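Local structure of transcriptional regulator, LacI family protein (Rhodococcus jostii, 3K9C) at residues Thr79-Val93 / Arg96-Gly108. The protein probably acts as a DNA-binding transcription factor of the LacI family, recognising cis-regulatory regions of its target genes. Residues are numbered along the deposited sequence; the frame is centred on the assembly and turned at random.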
ATOM      1  N   THR B  79       9.169 -17.893  19.881  1.00 41.58           N
ATOM      2  CA  THR B  79      10.488 -18.035  20.488  1.00 43.47           C
ATOM      3  C   THR B  79      11.388 -19.018  19.749  1.00 43.85           C
ATOM      4  O   THR B  79      12.569 -18.747  19.525  1.00 45.70           O
ATOM      5  CB  THR B  79      10.372 -18.507  21.955  1.00 44.31           C
ATOM      6  OG1 THR B  79       9.518 -17.614  22.680  1.00 44.43           O
ATOM      7  CG2 THR B  79      11.745 -18.541  22.615  1.00 43.81           C
ATOM      8  N   ASP B  80      10.822 -20.160  19.376  1.00 44.65           N
ATOM      9  CA  ASP B  80      11.557 -21.215  18.685  1.00 45.33           C
ATOM     10  C   ASP B  80      12.055 -20.817  17.295  1.00 44.55           C
ATOM     11  O   ASP B  80      13.225 -21.017  16.965  1.00 44.35           O
ATOM     12  CB  ASP B  80      10.678 -22.462  18.581  1.00 47.75           C
ATOM     13  CG  ASP B  80      10.005 -22.810  19.900  1.00 52.11           C
ATOM     14  OD1 ASP B  80       9.159 -22.013  20.365  1.00 54.53           O
ATOM     15  OD2 ASP B  80      10.326 -23.872  20.476  1.00 52.27           O
ATOM     16  N   GLU B  81      11.165 -20.264  16.479  1.00 43.58           N
ATOM     17  CA  GLU B  81      11.532 -19.841  15.132  1.00 41.59           C
ATOM     18  C   GLU B  81      12.588 -18.737  15.200  1.00 39.56           C
ATOM     19  O   GLU B  81      13.544 -18.738  14.429  1.00 37.49           O
ATOM     20  CB  GLU B  81      10.291 -19.345  14.383  1.00 43.07           C
ATOM     21  CG  GLU B  81       9.211 -20.409  14.209  1.00 45.81           C
ATOM     22  CD  GLU B  81       7.918 -19.850  13.639  1.00 46.59           C
ATOM     23  OE1 GLU B  81       7.272 -19.022  14.316  1.00 45.75           O
ATOM     24  OE2 GLU B  81       7.550 -20.239  12.511  1.00 47.77           O
ATOM     25  N   LEU B  82      12.410 -17.793  16.121  1.00 38.40           N
ATOM     26  CA  LEU B  82      13.375 -16.711  16.282  1.00 39.61           C
ATOM     27  C   LEU B  82      14.712 -17.302  16.707  1.00 39.32           C
ATOM     28  O   LEU B  82      15.755 -16.977  16.141  1.00 38.43           O
ATOM     29  CB  LEU B  82      12.905 -15.717  17.345  1.00 39.13           C
ATOM     30  CG  LEU B  82      11.886 -14.674  16.900  1.00 39.77           C
ATOM     31  CD1 LEU B  82      11.392 -13.883  18.099  1.00 40.32           C
ATOM     32  CD2 LEU B  82      12.537 -13.753  15.873  1.00 39.85           C
ATOM     33  N   GLY B  83      14.667 -18.175  17.710  1.00 40.12           N
ATOM     34  CA  GLY B  83      15.879 -18.804  18.198  1.00 39.86           C
ATOM     35  C   GLY B  83      16.668 -19.442  17.076  1.00 40.11           C
ATOM     36  O   GLY B  83      17.854 -19.169  16.910  1.00 40.37           O
ATOM     37  N   ALA B  84      16.005 -20.286  16.293  1.00 39.85           N
ATOM     38  CA  ALA B  84      16.662 -20.962  15.184  1.00 39.44           C
ATOM     39  C   ALA B  84      17.284 -19.953  14.221  1.00 39.83           C
ATOM     40  O   ALA B  84      18.375 -20.173  13.692  1.00 40.27           O
ATOM     41  CB  ALA B  84      15.664 -21.842  14.451  1.00 39.85           C
ATOM     42  N   LEU B  85      16.588 -18.845  13.997  1.00 38.24           N
ATOM     43  CA  LEU B  85      17.090 -17.816  13.098  1.00 37.27           C
ATOM     44  C   LEU B  85      18.309 -17.121  13.689  1.00 36.48           C
ATOM     45  O   LEU B  85      19.286 -16.856  12.989  1.00 35.19           O
ATOM     46  CB  LEU B  85      15.999 -16.777  12.811  1.00 37.43           C
ATOM     47  CG  LEU B  85      16.477 -15.574  11.993  1.00 35.61           C
ATOM     48  CD1 LEU B  85      16.909 -16.046  10.620  1.00 36.17           C
ATOM     49  CD2 LEU B  85      15.370 -14.534  11.893  1.00 36.38           C
ATOM     50  N   ALA B  86      18.240 -16.826  14.981  1.00 37.18           N
ATOM     51  CA  ALA B  86      19.326 -16.158  15.685  1.00 38.34           C
ATOM     52  C   ALA B  86      20.578 -17.034  15.726  1.00 40.36           C
ATOM     53  O   ALA B  86      21.691 -16.529  15.869  1.00 39.46           O
ATOM     54  CB  ALA B  86      18.887 -15.803  17.095  1.00 37.06           C
ATOM     55  N   ASP B  87      20.395 -18.346  15.595  1.00 41.67           N
ATOM     56  CA  ASP B  87      21.529 -19.265  15.617  1.00 43.07           C
ATOM     57  C   ASP B  87      22.293 -19.253  14.303  1.00 42.76           C
ATOM     58  O   ASP B  87      23.386 -19.808  14.211  1.00 44.94           O
ATOM     59  CB  ASP B  87      21.070 -20.694  15.921  1.00 43.98           C
ATOM     60  CG  ASP B  87      20.540 -20.847  17.334  1.00 46.50           C
ATOM     61  OD1 ASP B  87      21.214 -20.383  18.280  1.00 46.67           O
ATOM     62  OD2 ASP B  87      19.451 -21.442  17.502  1.00 48.53           O
ATOM     63  N   ARG B  88      21.728 -18.614  13.287  1.00 41.92           N
ATOM     64  CA  ARG B  88      22.385 -18.561  11.988  1.00 41.26           C
ATOM     65  C   ARG B  88      22.917 -17.180  11.641  1.00 40.31           C
ATOM     66  O   ARG B  88      23.916 -17.048  10.925  1.00 40.61           O
ATOM     67  CB  ARG B  88      21.422 -19.003  10.893  1.00 44.63           C
ATOM     68  CG  ARG B  88      20.863 -20.394  11.072  1.00 49.06           C
ATOM     69  CD  ARG B  88      20.265 -20.840   9.763  1.00 53.77           C
ATOM     70  NE  ARG B  88      21.247 -20.691   8.692  1.00 57.48           N
ATOM     71  CZ  ARG B  88      20.966 -20.779   7.397  1.00 59.07           C
ATOM     72  NH1 ARG B  88      19.723 -21.019   6.999  1.00 61.16           N
ATOM     73  NH2 ARG B  88      21.931 -20.620   6.499  1.00 59.73           N
ATOM     74  N   VAL B  89      22.256 -16.148  12.145  1.00 37.56           N
ATOM     75  CA  VAL B  89      22.675 -14.793  11.848  1.00 36.49           C
ATOM     76  C   VAL B  89      22.124 -13.837  12.889  1.00 34.91           C
ATOM     77  O   VAL B  89      21.053 -14.078  13.449  1.00 35.60           O
ATOM     78  CB  VAL B  89      22.153 -14.368  10.458  1.00 37.92           C
ATOM     79  CG1 VAL B  89      20.617 -14.371  10.459  1.00 38.52           C
ATOM     80  CG2 VAL B  89      22.690 -12.991  10.086  1.00 38.95           C
ATOM     81  N   PRO B  90      22.860 -12.752  13.187  1.00 33.09           N
ATOM     82  CA  PRO B  90      22.338 -11.810  14.180  1.00 31.31           C
ATOM     83  C   PRO B  90      20.968 -11.338  13.687  1.00 29.91           C
ATOM     84  O   PRO B  90      20.786 -11.086  12.489  1.00 28.20           O
ATOM     85  CB  PRO B  90      23.381 -10.698  14.176  1.00 32.29           C
ATOM     86  CG  PRO B  90      24.654 -11.449  13.885  1.00 33.55           C
ATOM     87  CD  PRO B  90      24.223 -12.377  12.769  1.00 32.48           C
ATOM     88  N   ALA B  91      20.010 -11.231  14.600  1.00 28.02           N
ATOM     89  CA  ALA B  91      18.659 -10.819  14.231  1.00 27.11           C
ATOM     90  C   ALA B  91      18.074  -9.758  15.157  1.00 26.03           C
ATOM     91  O   ALA B  91      18.391  -9.701  16.345  1.00 26.16           O
ATOM     92  CB  ALA B  91      17.740 -12.044  14.188  1.00 24.57           C
ATOM     93  N   LEU B  92      17.206  -8.926  14.586  1.00 26.86           N
ATOM     94  CA  LEU B  92      16.539  -7.849  15.306  1.00 26.13           C
ATOM     95  C   LEU B  92      15.121  -7.676  14.764  1.00 26.27           C
ATOM     96  O   LEU B  92      14.904  -7.619  13.546  1.00 24.95           O
ATOM     97  CB  LEU B  92      17.329  -6.544  15.138  1.00 25.49           C
ATOM     98  CG  LEU B  92      16.877  -5.285  15.881  1.00 26.29           C
ATOM     99  CD1 LEU B  92      18.100  -4.409  16.147  1.00 27.45           C
ATOM    100  CD2 LEU B  92      15.838  -4.517  15.065  1.00 25.07           C
ATOM    101  N   VAL B  93      14.154  -7.616  15.670  1.00 25.27           N
ATOM    102  CA  VAL B  93      12.764  -7.438  15.282  1.00 26.28           C
ATOM    103  C   VAL B  93      12.367  -5.976  15.470  1.00 26.30           C
ATOM    104  O   VAL B  93      12.916  -5.278  16.326  1.00 25.36           O
ATOM    105  CB  VAL B  93      11.821  -8.326  16.130  1.00 26.27           C
ATOM    106  CG1 VAL B  93      12.235  -9.791  16.003  1.00 25.79           C
ATOM    107  CG2 VAL B  93      11.841  -7.877  17.586  1.00 28.55           C
ATOM    108  N   ARG B  96       7.961  -4.635  17.840  1.00 29.40           N
ATOM    109  CA  ARG B  96       7.557  -5.639  18.819  1.00 30.60           C
ATOM    110  C   ARG B  96       8.763  -6.088  19.628  1.00 31.37           C
ATOM    111  O   ARG B  96       9.907  -5.854  19.234  1.00 30.93           O
ATOM    112  CB  ARG B  96       6.940  -6.867  18.137  1.00 30.62           C
ATOM    113  CG  ARG B  96       7.902  -7.634  17.240  1.00 32.86           C
ATOM    114  CD  ARG B  96       7.465  -9.083  17.022  1.00 35.45           C
ATOM    115  NE  ARG B  96       7.808  -9.940  18.157  1.00 37.04           N
ATOM    116  CZ  ARG B  96       7.607 -11.257  18.198  1.00 40.53           C
ATOM    117  NH1 ARG B  96       7.054 -11.890  17.168  1.00 40.66           N
ATOM    118  NH2 ARG B  96       7.984 -11.955  19.264  1.00 42.23           N
ATOM    119  N   ALA B  97       8.499  -6.727  20.763  1.00 32.22           N
ATOM    120  CA  ALA B  97       9.560  -7.236  21.614  1.00 33.18           C
ATOM    121  C   ALA B  97       9.972  -8.601  21.063  1.00 33.58           C
ATOM    122  O   ALA B  97       9.127  -9.362  20.588  1.00 33.24           O
ATOM    123  CB  ALA B  97       9.062  -7.367  23.049  1.00 31.73           C
ATOM    124  N   SER B  98      11.266  -8.906  21.113  1.00 33.98           N
ATOM    125  CA  SER B  98      11.762 -10.183  20.608  1.00 34.59           C
ATOM    126  C   SER B  98      11.313 -11.315  21.516  1.00 35.92           C
ATOM    127  O   SER B  98      10.950 -12.396  21.049  1.00 34.76           O
ATOM    128  CB  SER B  98      13.289 -10.180  20.546  1.00 35.02           C
ATOM    129  OG  SER B  98      13.849 -10.289  21.846  1.00 33.21           O
ATOM    130  N   GLY B  99      11.338 -11.053  22.818  1.00 37.85           N
ATOM    131  CA  GLY B  99      10.958 -12.061  23.787  1.00 40.34           C
ATOM    132  C   GLY B  99      12.070 -13.084  23.914  1.00 42.86           C
ATOM    133  O   GLY B  99      11.853 -14.196  24.397  1.00 43.76           O
ATOM    134  N   LEU B 100      13.271 -12.704  23.485  1.00 44.10           N
ATOM    135  CA  LEU B 100      14.415 -13.602  23.531  1.00 45.53           C
ATOM    136  C   LEU B 100      15.733 -12.846  23.690  1.00 45.87           C
ATOM    137  O   LEU B 100      16.025 -11.926  22.926  1.00 45.18           O
ATOM    138  CB  LEU B 100      14.464 -14.429  22.243  1.00 46.56           C
ATOM    139  CG  LEU B 100      15.452 -15.595  22.165  1.00 48.58           C
ATOM    140  CD1 LEU B 100      14.995 -16.714  23.097  1.00 48.86           C
ATOM    141  CD2 LEU B 100      15.531 -16.103  20.731  1.00 47.82           C
ATOM    142  N   PRO B 101      16.541 -13.211  24.700  1.00 45.94           N
ATOM    143  CA  PRO B 101      17.816 -12.509  24.869  1.00 46.26           C
ATOM    144  C   PRO B 101      18.688 -12.926  23.692  1.00 46.28           C
ATOM    145  O   PRO B 101      18.672 -14.094  23.286  1.00 47.84           O
ATOM    146  CB  PRO B 101      18.340 -13.047  26.200  1.00 45.89           C
ATOM    147  CG  PRO B 101      17.084 -13.401  26.940  1.00 46.87           C
ATOM    148  CD  PRO B 101      16.263 -14.070  25.862  1.00 46.12           C
ATOM    149  N   GLY B 102      19.433 -11.982  23.131  1.00 45.06           N
ATOM    150  CA  GLY B 102      20.265 -12.309  21.989  1.00 43.76           C
ATOM    151  C   GLY B 102      19.640 -11.782  20.715  1.00 42.32           C
ATOM    152  O   GLY B 102      20.334 -11.565  19.721  1.00 42.73           O
ATOM    153  N   VAL B 103      18.321 -11.590  20.739  1.00 41.01           N
ATOM    154  CA  VAL B 103      17.595 -11.052  19.591  1.00 38.08           C
ATOM    155  C   VAL B 103      17.198  -9.626  19.936  1.00 35.85           C
ATOM    156  O   VAL B 103      16.392  -9.402  20.834  1.00 35.33           O
ATOM    157  CB  VAL B 103      16.318 -11.863  19.274  1.00 39.07           C
ATOM    158  CG1 VAL B 103      15.568 -11.215  18.114  1.00 38.07           C
ATOM    159  CG2 VAL B 103      16.687 -13.293  18.908  1.00 39.36           C
ATOM    160  N   GLY B 104      17.774  -8.663  19.221  1.00 34.49           N
ATOM    161  CA  GLY B 104      17.476  -7.266  19.485  1.00 32.55           C
ATOM    162  C   GLY B 104      16.105  -6.817  19.012  1.00 31.76           C
ATOM    163  O   GLY B 104      15.460  -7.485  18.211  1.00 30.86           O
ATOM    164  N   ALA B 105      15.658  -5.675  19.515  1.00 30.95           N
ATOM    165  CA  ALA B 105      14.367  -5.139  19.128  1.00 30.44           C
ATOM    166  C   ALA B 105      14.374  -3.626  19.197  1.00 31.25           C
ATOM    167  O   ALA B 105      15.059  -3.026  20.027  1.00 32.52           O
ATOM    168  CB  ALA B 105      13.288  -5.688  20.020  1.00 29.29           C
ATOM    169  N   VAL B 106      13.615  -3.021  18.293  1.00 31.27           N
ATOM    170  CA  VAL B 106      13.457  -1.579  18.202  1.00 30.42           C
ATOM    171  C   VAL B 106      11.958  -1.399  17.967  1.00 32.02           C
ATOM    172  O   VAL B 106      11.440  -1.725  16.893  1.00 33.06           O
ATOM    173  CB  VAL B 106      14.260  -1.004  17.020  1.00 30.02           C
ATOM    174  CG1 VAL B 106      13.912   0.452  16.814  1.00 28.44           C
ATOM    175  CG2 VAL B 106      15.757  -1.156  17.290  1.00 28.48           C
ATOM    176  N   ARG B 107      11.266  -0.895  18.984  1.00 30.41           N
ATOM    177  CA  ARG B 107       9.822  -0.716  18.925  1.00 29.62           C
ATOM    178  C   ARG B 107       9.361   0.562  19.608  1.00 29.56           C
ATOM    179  O   ARG B 107      10.111   1.186  20.370  1.00 28.47           O
ATOM    180  CB  ARG B 107       9.151  -1.917  19.594  1.00 28.42           C
ATOM    181  CG  ARG B 107       9.581  -2.112  21.045  1.00 29.10           C
ATOM    182  CD  ARG B 107       9.428  -3.557  21.485  1.00 31.16           C
ATOM    183  NE  ARG B 107       9.838  -3.771  22.869  1.00 31.19           N
ATOM    184  CZ  ARG B 107       9.125  -3.415  23.934  1.00 33.87           C
ATOM    185  NH1 ARG B 107       7.946  -2.823  23.788  1.00 32.32           N
ATOM    186  NH2 ARG B 107       9.599  -3.641  25.153  1.00 33.16           N
ATOM    187  N   GLY B 108       8.118   0.942  19.332  1.00 28.25           N
ATOM    188  CA  GLY B 108       7.560   2.133  19.939  1.00 26.72           C
ATOM    189  C   GLY B 108       6.899   1.778  21.256  1.00 27.19           C
ATOM    190  O   GLY B 108       6.573   0.613  21.507  1.00 26.37           O
TER
HETATM  191  O   HOH W   1      20.341 -12.209  16.890  1.00 29.99           O
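V93 pairs with A105, their side chains on one face of the sheet, where strands 91-93 and 104-108 run as parallel neighbours in the mixed sheet of a periplasmic-binding-protein-like fold; the short axes cross at -25°. No helix links the two strands: the chain returns through a loop closed by a type II turn from L100 to V103, lying on the same face of the sheet as helix 79-86.

Backbone pairing rests on three hydrogen bonds: G104 N to A91 O (3.1 Å), V93 N to G104 O, and V106 N to V93 O. A water sits between A91 N and G102 O, but its very short distance to A91 N makes a bridge there doubtful.

Apolar packing differs on the two faces. V93 CG2, held between its own backbone N and carbonyl carbon, wedges against A105 CB at 3.6 Å, while CG1 meets V103 CG1 with the side chains roughly perpendicular. The same CG2 also makes a close van der Waals approach to the backbone O of R96, at 3.2 Å. On the L92 face, L92 CG packs on the G104-A105 peptide and its CD2 reaches V106 CG2; helix 240-255 covers both residues. Above the V93 face, the helix closes onto the loop: A86 CB meets V103 CG2, and L100 CD2 rests 3.7 Å from the CA of G83.

Among polar groups, R96 braces its own loop, and its NH1 also binds T75 O and F77 O. Its touch on segment 79-93, besides V93, is NH2 at 4.1 Å from L82 CD1. The chain bends at chi3 (-79°), and NE and NH2 converge on A97 O, at 2.8 and 3.1 Å, the oxygen lying within 2° of the guanidinium plane.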